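PDB 4WI0: cellulosomal scaffoldin from Acetivibrio cellulolyticus, which probably hydrolyses beta-1,4-glucosidic links of cellulose as a whole scaffoldin, this C-terminal piece being the calcium-binding X-module and dockerin that pair with a type II cohesin. Local coordinates for residues B[62-67]-B[89-94]; B[8-13]-B[21-26]; B[94-99]-B[109-114]. The protein carries 1 engineered substitution. All blocks are in the same frame, centred on the assembly; numbering follows the deposited sequence.

Followed from the N terminus, the three contacts come in series along the chain. Interaction 2 closes first, bringing the end of helix 19-22 and the residues after it back onto the end of strand 2-10. Interaction 1 then joins the loop between strands 53-60 and 67-74 to the exit of strand 78-89, where the chain enters the dockerin. Interaction 3 closes the last loop, from Met94 to helix 106-113. Interactions 1 and 2 meet at Met89, whose backbone probably bonds to Asn9 and Asp11 and whose side chain packs on Ile8 and Phe26. Met94 belongs to both interactions 1 and 3, whereas 2 and 3 stay about 10 Å apart at their nearest atoms.

Interaction 1: residues B[62-67]-B[89-94]; sequences ANYLTR and MWAGDM. With CA (calcium ion), chain C.
One face of the Tyr64 ring receives Ala91: Ala91 CB sits 4.0 Å from the ring centroid, 28° off its normal, which makes a CH-pi contact. Met89 O lies at the edge of the same ring, near its plane. Trp90 meets Leu65 differently, for the two side chains run side by side in the same direction, with Leu65 CD2 3.8 Å from Trp90 CE3 and oblique to the indole. Tyr64 and Ala91 form an antiparallel non-hydrogen-bonded pair, a single bridge, flanked by Gly92 N to Asn63 O at 2.8 Å and Leu65 N to Trp90 O at 2.9 Å, the latter nearly straight at 173°. At the far end Met94, bent at both chi2 and chi3, folds its CE back to 3.7 Å from Asn63 ND2. Asn63 OD1 is held by the backbone N of Ala95. Asp93 divides its carboxylate between two tasks. Its OD1 binds the calcium ion at 2.3 Å, in company with Asp101, Ala103, Asp108 and two waters, one donating to Met94 O. OD2 accepts a bond from Gly102 N and another, 2.9 Å long, from a water that itself accepts from Thr66 N. Both carboxylate oxygens therefore have partners, and the metal would be expected to favour the charged form of Asp93. The chemistry thus ties a calcium ligand of the dockerin, through backbone bonds and one water, to a loop of the X-module.

Interaction 2: residues B[8-13]-B[21-26]; sequences INPDFV and IVKAGF
Ile8 places CG1 anti to the carbonyl carbon (chi1 -48°), which leaves CG2 anti to the backbone N and aimed at Phe26; Phe12 holds CG in the crowded position between N and the carbonyl carbon (chi1 57°). Ile8 CG2 stands over one face of the Phe26 ring, 3.7 Å from the centroid, a CH-pi contact displaced toward the rim beside CG. Phe12 and Val22 approach tip to tip, Phe12 CZ lying 4.1 Å from Val22 CG1, which is at the edge of the Phe12 ring. Pro10 fills the middle: its CG touches Val22 CG2 at 3.7 Å, with the two side chains roughly at a right angle, and also leans over a face of the Phe12 ring. Toward the polar side, the extended chain of Lys23 runs beside Asn9, and Asn9 ND2 comes to 3.5 Å from Lys23 CE. Asn9 ND2 donates to Ile8 O at 2.9 Å (162°), with the donor above that carbonyl plane but Ile8 O near the Asn9 amide plane, steadying the amide at most. Asn9 OD1 accepts from a water that Lys23 NZ reaches only weakly, at 3.4 Å. Around this packing, Phe26 meets Tyr64 edge-to-face and Lys61 through a cation-pi contact, and Phe12 touches Asn132 of a calcium site. The contact thus packs the residues at and after helix 19-22 against the end of strand 2-10, which runs parallel to strand 78-89.

Interaction 3: residues B[94-99]-B[109-114]; sequences MAIGGT and ILEICK
Met94 and Glu111 have the nearest CA atoms across this contact, 7.3 Å apart, so the irregular 94-99 backbone faces helix 106-113 through side chains, with no direct hydrogen bond between the two segments. Ile96 and Glu111 slide past each other in opposite directions. Ile96 CG1 lies 3.9 Å from both Glu111 CG and Glu111 OE1, and Ile96 CD1 reaches back to 4.2 Å from Glu111 CB. Glu111 takes this course because its CG is anti to the backbone N (chi1 -169°) and the chain then bends at chi2 (61°). Its carboxylate is gripped from within the helix segment: Lys114 NZ forms a salt bridge to OE1 at 3.0 Å, arriving on the syn side but 30° out of the carboxylate plane. That same OE1 also lies against Ile96. More deeply buried, Met94 CE touches Ile112 CG1 at 4.2 Å. Ile112 continues onto Leu131 and Val145, and Met94 onto Leu129, which carries the packing toward the second calcium-binding half. The 94-99 backbone turns back on itself, Ile96 N donating to Thr99 O at 3.0 Å. On another side of the helix, polar side chains of the partner cohesin chain pack on Ile109 and Cys113. This is the F-hand of dockerins, a calcium loop and exiting helix without the entering helix, here with a lengthened loop: 94-99 lies between calcium ligands Asp93 and Asp101, and Asp108 is a ligand on the following helix. It spans sixteen residues from Asp93 to Asp108, against twelve from Asp130 to Asp141 in the other site.

Interaction 1: residues B[62-67]-B[89-94]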
loop_
_atom_site.group_PDB
_atom_site.type_symbol
_atom_site.label_atom_id
_atom_site.label_comp_id
_atom_site.label_asym_id
_atom_site.label_seq_id
_atom_site.Cartn_x
_atom_site.Cartn_y
_atom_site.Cartn_z
ATOM N N ALA B 62 -2.810 18.584 -3.511
ATOM C CA ALA B 62 -3.432 17.666 -4.456
ATOM C C ALA B 62 -3.323 16.243 -3.920
ATOM O O ALA B 62 -2.256 15.825 -3.462
ATOM C CB ALA B 62 -2.773 17.776 -5.822
ATOM N N ASN B 63 -4.440 15.521 -3.971
ATOM C CA ASN B 63 -4.539 14.138 -3.489
ATOM C C ASN B 63 -4.388 13.913 -1.975
ATOM O O ASN B 63 -4.190 12.772 -1.546
ATOM C CB ASN B 63 -3.592 13.217 -4.284
ATOM C CG ASN B 63 -3.986 13.095 -5.746
ATOM O OD1 ASN B 63 -5.131 13.324 -6.123
ATOM N ND2 ASN B 63 -3.025 12.716 -6.580
ATOM N N TYR B 64 -4.511 14.985 -1.182
ATOM C CA TYR B 64 -4.551 14.920 0.281
ATOM C C TYR B 64 -5.872 15.469 0.792
ATOM O O TYR B 64 -6.441 16.387 0.195
ATOM C CB TYR B 64 -3.433 15.750 0.911
ATOM C CG TYR B 64 -2.090 15.092 0.848
ATOM C CD1 TYR B 64 -1.345 15.126 -0.312
ATOM C CD2 TYR B 64 -1.568 14.420 1.953
ATOM C CE1 TYR B 64 -0.105 14.500 -0.388
ATOM C CE2 TYR B 64 -0.328 13.796 1.891
ATOM C CZ TYR B 64 0.397 13.835 0.714
ATOM O OH TYR B 64 1.641 13.222 0.645
ATOM N N LEU B 65 -6.334 14.930 1.915
ATOM C CA LEU B 65 -7.557 15.399 2.557
ATOM C C LEU B 65 -7.306 16.767 3.215
ATOM O O LEU B 65 -6.439 16.917 4.078
ATOM C CB LEU B 65 -8.024 14.387 3.596
ATOM C CG LEU B 65 -9.377 14.628 4.237
ATOM C CD1 LEU B 65 -10.493 14.400 3.230
ATOM C CD2 LEU B 65 -9.524 13.711 5.435
ATOM N N THR B 66 -8.059 17.761 2.774
ATOM C CA THR B 66 -7.917 19.121 3.269
ATOM C C THR B 66 -8.111 19.169 4.787
ATOM O O THR B 66 -8.989 18.503 5.332
ATOM C CB THR B 66 -8.883 20.067 2.509
ATOM O OG1 THR B 66 -8.436 20.183 1.151
ATOM C CG2 THR B 66 -8.933 21.469 3.150
ATOM N N ARG B 67 -7.255 19.931 5.463
ATOM C CA ARG B 67 -7.308 20.086 6.910
ATOM C C ARG B 67 -7.616 21.528 7.291
ATOM O O ARG B 67 -7.119 22.467 6.667
ATOM C CB ARG B 67 -5.975 19.655 7.541
ATOM C CG ARG B 67 -5.955 19.720 9.064
ATOM C CD ARG B 67 -4.810 18.915 9.654
ATOM N NE ARG B 67 -4.922 18.790 11.107
ATOM C CZ ARG B 67 -4.257 17.909 11.858
ATOM N NH1 ARG B 67 -3.416 17.032 11.318
ATOM N NH2 ARG B 67 -4.452 17.896 13.173
ATOM N N MET B 89 -0.760 15.411 7.476
ATOM C CA MET B 89 -1.760 15.460 6.403
ATOM C C MET B 89 -1.988 14.052 5.830
ATOM O O MET B 89 -1.023 13.299 5.605
ATOM C CB MET B 89 -1.310 16.405 5.292
ATOM C CG MET B 89 -1.321 17.878 5.686
ATOM S SD MET B 89 -2.997 18.509 5.931
ATOM C CE MET B 89 -3.543 18.526 4.230
ATOM N N TRP B 90 -3.256 13.701 5.596
ATOM C CA TRP B 90 -3.606 12.333 5.155
ATOM C C TRP B 90 -3.748 12.228 3.637
ATOM O O TRP B 90 -4.655 12.831 3.035
ATOM C CB TRP B 90 -4.900 11.851 5.818
ATOM C CG TRP B 90 -4.904 11.948 7.323
ATOM C CD1 TRP B 90 -3.820 12.081 8.144
ATOM C CD2 TRP B 90 -6.050 11.891 8.177
ATOM N NE1 TRP B 90 -4.225 12.119 9.453
ATOM C CE2 TRP B 90 -5.590 12.005 9.502
ATOM C CE3 TRP B 90 -7.426 11.758 7.948
ATOM C CZ2 TRP B 90 -6.452 11.989 10.598
ATOM C CZ3 TRP B 90 -8.284 11.742 9.037
ATOM C CH2 TRP B 90 -7.794 11.857 10.344
ATOM N N ALA B 91 -2.846 11.472 3.016
ATOM C CA ALA B 91 -2.904 11.220 1.583
ATOM C C ALA B 91 -4.076 10.303 1.238
ATOM O O ALA B 91 -4.488 9.478 2.047
ATOM C CB ALA B 91 -1.610 10.576 1.109
ATOM N N GLY B 92 -4.597 10.446 0.029
ATOM C CA GLY B 92 -5.594 9.506 -0.487
ATOM C C GLY B 92 -7.013 10.013 -0.669
ATOM O O GLY B 92 -7.898 9.199 -0.881
ATOM N N ASP B 93 -7.250 11.322 -0.556
ATOM C CA ASP B 93 -8.448 11.924 -1.162
ATOM C C ASP B 93 -8.064 12.371 -2.572
ATOM O O ASP B 93 -7.549 13.476 -2.776
ATOM C CB ASP B 93 -9.007 13.096 -0.350
ATOM C CG ASP B 93 -10.285 13.659 -0.960
ATOM O OD1 ASP B 93 -10.920 12.922 -1.735
ATOM O OD2 ASP B 93 -10.656 14.830 -0.685
ATOM N N MET B 94 -8.333 11.496 -3.537
ATOM C CA MET B 94 -7.784 11.593 -4.882
ATOM C C MET B 94 -8.630 12.476 -5.794
ATOM O O MET B 94 -9.854 12.514 -5.672
ATOM C CB MET B 94 -7.700 10.193 -5.503
ATOM C CG MET B 94 -6.986 9.157 -4.650
ATOM S SD MET B 94 -5.291 9.617 -4.248
ATOM C CE MET B 94 -4.548 9.477 -5.864
HETATM CA CA CA C . -12.155 10.973 -2.094
HETATM O O HOH W 1 -10.094 17.251 0.839
HETATM O O HOH W 2 -12.190 12.013 -4.308
HETATM O O HOH W 3 -13.836 9.569 -3.039
#

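Interaction 2: residues B[8-13]-B[21-26]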
loop_
_atom_site.group_PDB
_atom_site.type_symbol
_atom_site.label_atom_id
_atom_site.label_comp_id
_atom_site.label_asym_id
_atom_site.label_seq_id
_atom_site.Cartn_x
_atom_site.Cartn_y
_atom_site.Cartn_z
ATOM N N ILE B 8 4.704 20.794 8.218
ATOM C CA ILE B 8 3.702 19.847 7.727
ATOM C C ILE B 8 4.454 18.586 7.272
ATOM O O ILE B 8 5.477 18.698 6.600
ATOM C CB ILE B 8 2.916 20.409 6.504
ATOM C CG1 ILE B 8 2.405 21.846 6.730
ATOM C CG2 ILE B 8 1.781 19.472 6.115
ATOM C CD1 ILE B 8 1.308 22.004 7.758
ATOM N N ASN B 9 3.951 17.406 7.645
ATOM C CA ASN B 9 4.465 16.114 7.177
ATOM C C ASN B 9 3.297 15.250 6.678
ATOM O O ASN B 9 2.220 15.286 7.260
ATOM C CB ASN B 9 5.107 15.335 8.337
ATOM C CG ASN B 9 6.570 15.679 8.602
ATOM O OD1 ASN B 9 7.202 14.982 9.393
ATOM N ND2 ASN B 9 7.109 16.736 7.997
ATOM N N PRO B 10 3.514 14.441 5.625
ATOM C CA PRO B 10 2.462 13.474 5.266
ATOM C C PRO B 10 2.407 12.347 6.293
ATOM O O PRO B 10 3.446 12.022 6.890
ATOM C CB PRO B 10 2.923 12.949 3.906
ATOM C CG PRO B 10 4.402 13.106 3.931
ATOM C CD PRO B 10 4.690 14.333 4.744
ATOM N N ASP B 11 1.226 11.765 6.516
ATOM C CA ASP B 11 1.091 10.661 7.469
ATOM C C ASP B 11 1.435 9.294 6.841
ATOM O O ASP B 11 0.569 8.432 6.654
ATOM C CB ASP B 11 -0.314 10.639 8.100
ATOM C CG ASP B 11 -0.433 9.623 9.217
ATOM O OD1 ASP B 11 0.606 9.168 9.737
ATOM O OD2 ASP B 11 -1.565 9.263 9.579
ATOM N N PHE B 12 2.714 9.113 6.523
ATOM C CA PHE B 12 3.264 7.812 6.126
ATOM C C PHE B 12 4.791 7.874 6.188
ATOM O O PHE B 12 5.389 8.960 6.136
ATOM C CB PHE B 12 2.777 7.350 4.730
ATOM C CG PHE B 12 3.072 8.319 3.602
ATOM C CD1 PHE B 12 4.350 8.426 3.057
ATOM C CD2 PHE B 12 2.058 9.084 3.051
ATOM C CE1 PHE B 12 4.608 9.303 2.022
ATOM C CE2 PHE B 12 2.312 9.959 2.010
ATOM C CZ PHE B 12 3.585 10.074 1.496
ATOM N N VAL B 13 5.411 6.706 6.309
ATOM C CA VAL B 13 6.862 6.619 6.486
ATOM C C VAL B 13 7.597 6.958 5.184
ATOM O O VAL B 13 7.180 6.538 4.108
ATOM C CB VAL B 13 7.293 5.234 7.039
ATOM C CG1 VAL B 13 6.583 4.944 8.359
ATOM C CG2 VAL B 13 7.027 4.114 6.042
ATOM N N ILE B 21 10.552 15.304 -1.542
ATOM C CA ILE B 21 9.466 15.465 -2.524
ATOM C C ILE B 21 8.098 15.496 -1.828
ATOM O O ILE B 21 7.288 16.375 -2.112
ATOM C CB ILE B 21 9.487 14.417 -3.685
ATOM C CG1 ILE B 21 8.109 14.313 -4.356
ATOM C CG2 ILE B 21 9.905 13.030 -3.220
ATOM C CD1 ILE B 21 8.092 13.523 -5.648
ATOM N N VAL B 22 7.843 14.557 -0.920
ATOM C CA VAL B 22 6.512 14.457 -0.281
ATOM C C VAL B 22 6.237 15.488 0.819
ATOM O O VAL B 22 5.071 15.751 1.129
ATOM C CB VAL B 22 6.226 13.048 0.287
ATOM C CG1 VAL B 22 6.336 12.001 -0.809
ATOM C CG2 VAL B 22 7.144 12.713 1.453
ATOM N N LYS B 23 7.288 16.056 1.413
ATOM C CA LYS B 23 7.117 17.098 2.440
ATOM C C LYS B 23 6.887 18.493 1.862
ATOM O O LYS B 23 6.329 19.360 2.534
ATOM C CB LYS B 23 8.304 17.136 3.391
ATOM C CG LYS B 23 8.306 16.019 4.411
ATOM C CD LYS B 23 9.497 16.166 5.335
ATOM C CE LYS B 23 9.643 14.974 6.261
ATOM N NZ LYS B 23 10.913 15.077 7.024
ATOM N N ALA B 24 7.317 18.697 0.624
ATOM C CA ALA B 24 7.142 19.962 -0.066
ATOM C C ALA B 24 5.761 20.051 -0.692
ATOM O O ALA B 24 5.120 19.029 -0.953
ATOM C CB ALA B 24 8.203 20.115 -1.143
ATOM N N GLY B 25 5.313 21.281 -0.925
ATOM C CA GLY B 25 4.138 21.537 -1.740
ATOM C C GLY B 25 2.809 21.639 -1.018
ATOM O O GLY B 25 1.784 21.782 -1.673
ATOM N N PHE B 26 2.804 21.564 0.312
ATOM C CA PHE B 26 1.579 21.815 1.075
ATOM C C PHE B 26 1.349 23.327 1.157
ATOM O O PHE B 26 2.260 24.080 1.518
ATOM C CB PHE B 26 1.671 21.231 2.486
ATOM C CG PHE B 26 1.694 19.725 2.532
ATOM C CD1 PHE B 26 0.514 18.995 2.525
ATOM C CD2 PHE B 26 2.900 19.041 2.603
ATOM C CE1 PHE B 26 0.537 17.609 2.567
ATOM C CE2 PHE B 26 2.932 17.653 2.642
ATOM C CZ PHE B 26 1.750 16.937 2.626
HETATM O O HOH W 4 9.867 14.192 10.120
#

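Interaction 3: residues B[94-99]-B[109-114]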
loop_
_atom_site.group_PDB
_atom_site.type_symbol
_atom_site.label_atom_id
_atom_site.label_comp_id
_atom_site.label_asym_id
_atom_site.label_seq_id
_atom_site.Cartn_x
_atom_site.Cartn_y
_atom_site.Cartn_z
ATOM N N MET B 94 -8.333 11.496 -3.537
ATOM C CA MET B 94 -7.784 11.593 -4.882
ATOM C C MET B 94 -8.630 12.476 -5.794
ATOM O O MET B 94 -9.854 12.514 -5.672
ATOM C CB MET B 94 -7.700 10.193 -5.503
ATOM C CG MET B 94 -6.986 9.157 -4.650
ATOM S SD MET B 94 -5.291 9.617 -4.248
ATOM C CE MET B 94 -4.548 9.477 -5.864
ATOM N N ALA B 95 -7.965 13.166 -6.721
ATOM C CA ALA B 95 -8.651 13.899 -7.784
ATOM C C ALA B 95 -9.271 12.925 -8.790
ATOM O O ALA B 95 -8.565 12.273 -9.563
ATOM C CB ALA B 95 -7.699 14.859 -8.480
ATOM N N ILE B 96 -10.600 12.830 -8.751
ATOM C CA ILE B 96 -11.371 11.941 -9.617
ATOM C C ILE B 96 -12.393 12.807 -10.339
ATOM O O ILE B 96 -13.194 13.495 -9.698
ATOM C CB ILE B 96 -12.105 10.847 -8.811
ATOM C CG1 ILE B 96 -11.115 10.056 -7.946
ATOM C CG2 ILE B 96 -12.848 9.899 -9.749
ATOM C CD1 ILE B 96 -11.774 9.199 -6.885
ATOM N N GLY B 97 -12.361 12.777 -11.667
ATOM C CA GLY B 97 -13.159 13.696 -12.475
ATOM C C GLY B 97 -12.684 15.131 -12.321
ATOM O O GLY B 97 -13.478 16.065 -12.438
ATOM N N GLY B 98 -11.388 15.300 -12.049
ATOM C CA GLY B 98 -10.786 16.622 -11.845
ATOM C C GLY B 98 -11.196 17.329 -10.559
ATOM O O GLY B 98 -11.146 18.562 -10.484
ATOM N N THR B 99 -11.599 16.555 -9.549
ATOM C CA THR B 99 -12.065 17.106 -8.275
ATOM C C THR B 99 -11.972 16.102 -7.123
ATOM O O THR B 99 -12.272 14.915 -7.291
ATOM C CB THR B 99 -13.529 17.565 -8.374
ATOM O OG1 THR B 99 -13.674 18.440 -9.496
ATOM C CG2 THR B 99 -13.964 18.297 -7.102
ATOM N N ILE B 109 -9.376 4.404 -3.359
ATOM C CA ILE B 109 -8.628 3.152 -3.531
ATOM C C ILE B 109 -8.720 2.660 -4.969
ATOM O O ILE B 109 -7.711 2.281 -5.557
ATOM C CB ILE B 109 -9.112 2.038 -2.570
ATOM C CG1 ILE B 109 -8.763 2.424 -1.125
ATOM C CG2 ILE B 109 -8.485 0.692 -2.951
ATOM C CD1 ILE B 109 -8.960 1.334 -0.090
ATOM N N LEU B 110 -9.925 2.660 -5.538
ATOM C CA LEU B 110 -10.098 2.187 -6.912
ATOM C C LEU B 110 -9.333 3.045 -7.916
ATOM O O LEU B 110 -8.839 2.534 -8.923
ATOM C CB LEU B 110 -11.578 2.095 -7.289
ATOM C CG LEU B 110 -12.344 1.027 -6.513
ATOM C CD1 LEU B 110 -13.841 1.163 -6.750
ATOM C CD2 LEU B 110 -11.860 -0.369 -6.888
ATOM N N GLU B 111 -9.208 4.336 -7.625
ATOM C CA GLU B 111 -8.476 5.236 -8.497
ATOM C C GLU B 111 -6.997 4.830 -8.595
ATOM O O GLU B 111 -6.422 4.838 -9.682
ATOM C CB GLU B 111 -8.614 6.682 -7.999
ATOM C CG GLU B 111 -8.108 7.748 -8.964
ATOM C CD GLU B 111 -8.838 7.764 -10.296
ATOM O OE1 GLU B 111 -9.996 7.294 -10.386
ATOM O OE2 GLU B 111 -8.247 8.260 -11.271
ATOM N N ILE B 112 -6.399 4.480 -7.459
ATOM C CA ILE B 112 -5.010 4.012 -7.413
ATOM C C ILE B 112 -4.864 2.659 -8.131
ATOM O O ILE B 112 -3.896 2.426 -8.861
ATOM C CB ILE B 112 -4.506 3.909 -5.953
ATOM C CG1 ILE B 112 -4.427 5.310 -5.328
ATOM C CG2 ILE B 112 -3.140 3.238 -5.888
ATOM C CD1 ILE B 112 -4.437 5.316 -3.819
ATOM N N CYS B 113 -5.847 1.784 -7.935
ATOM C CA CYS B 113 -5.808 0.443 -8.487
ATOM C C CYS B 113 -5.877 0.394 -10.017
ATOM O O CYS B 113 -5.561 -0.630 -10.608
ATOM C CB CYS B 113 -6.914 -0.409 -7.861
ATOM S SG CYS B 113 -6.545 -0.874 -6.153
ATOM N N LYS B 114 -6.287 1.492 -10.651
ATOM C CA LYS B 114 -6.223 1.606 -12.107
ATOM C C LYS B 114 -4.805 1.387 -12.665
ATOM O O LYS B 114 -4.655 0.948 -13.800
ATOM C CB LYS B 114 -6.759 2.962 -12.565
ATOM C CG LYS B 114 -8.268 3.092 -12.421
ATOM C CD LYS B 114 -8.774 4.481 -12.780
ATOM C CE LYS B 114 -10.268 4.584 -12.485
ATOM N NZ LYS B 114 -10.853 5.887 -12.889
#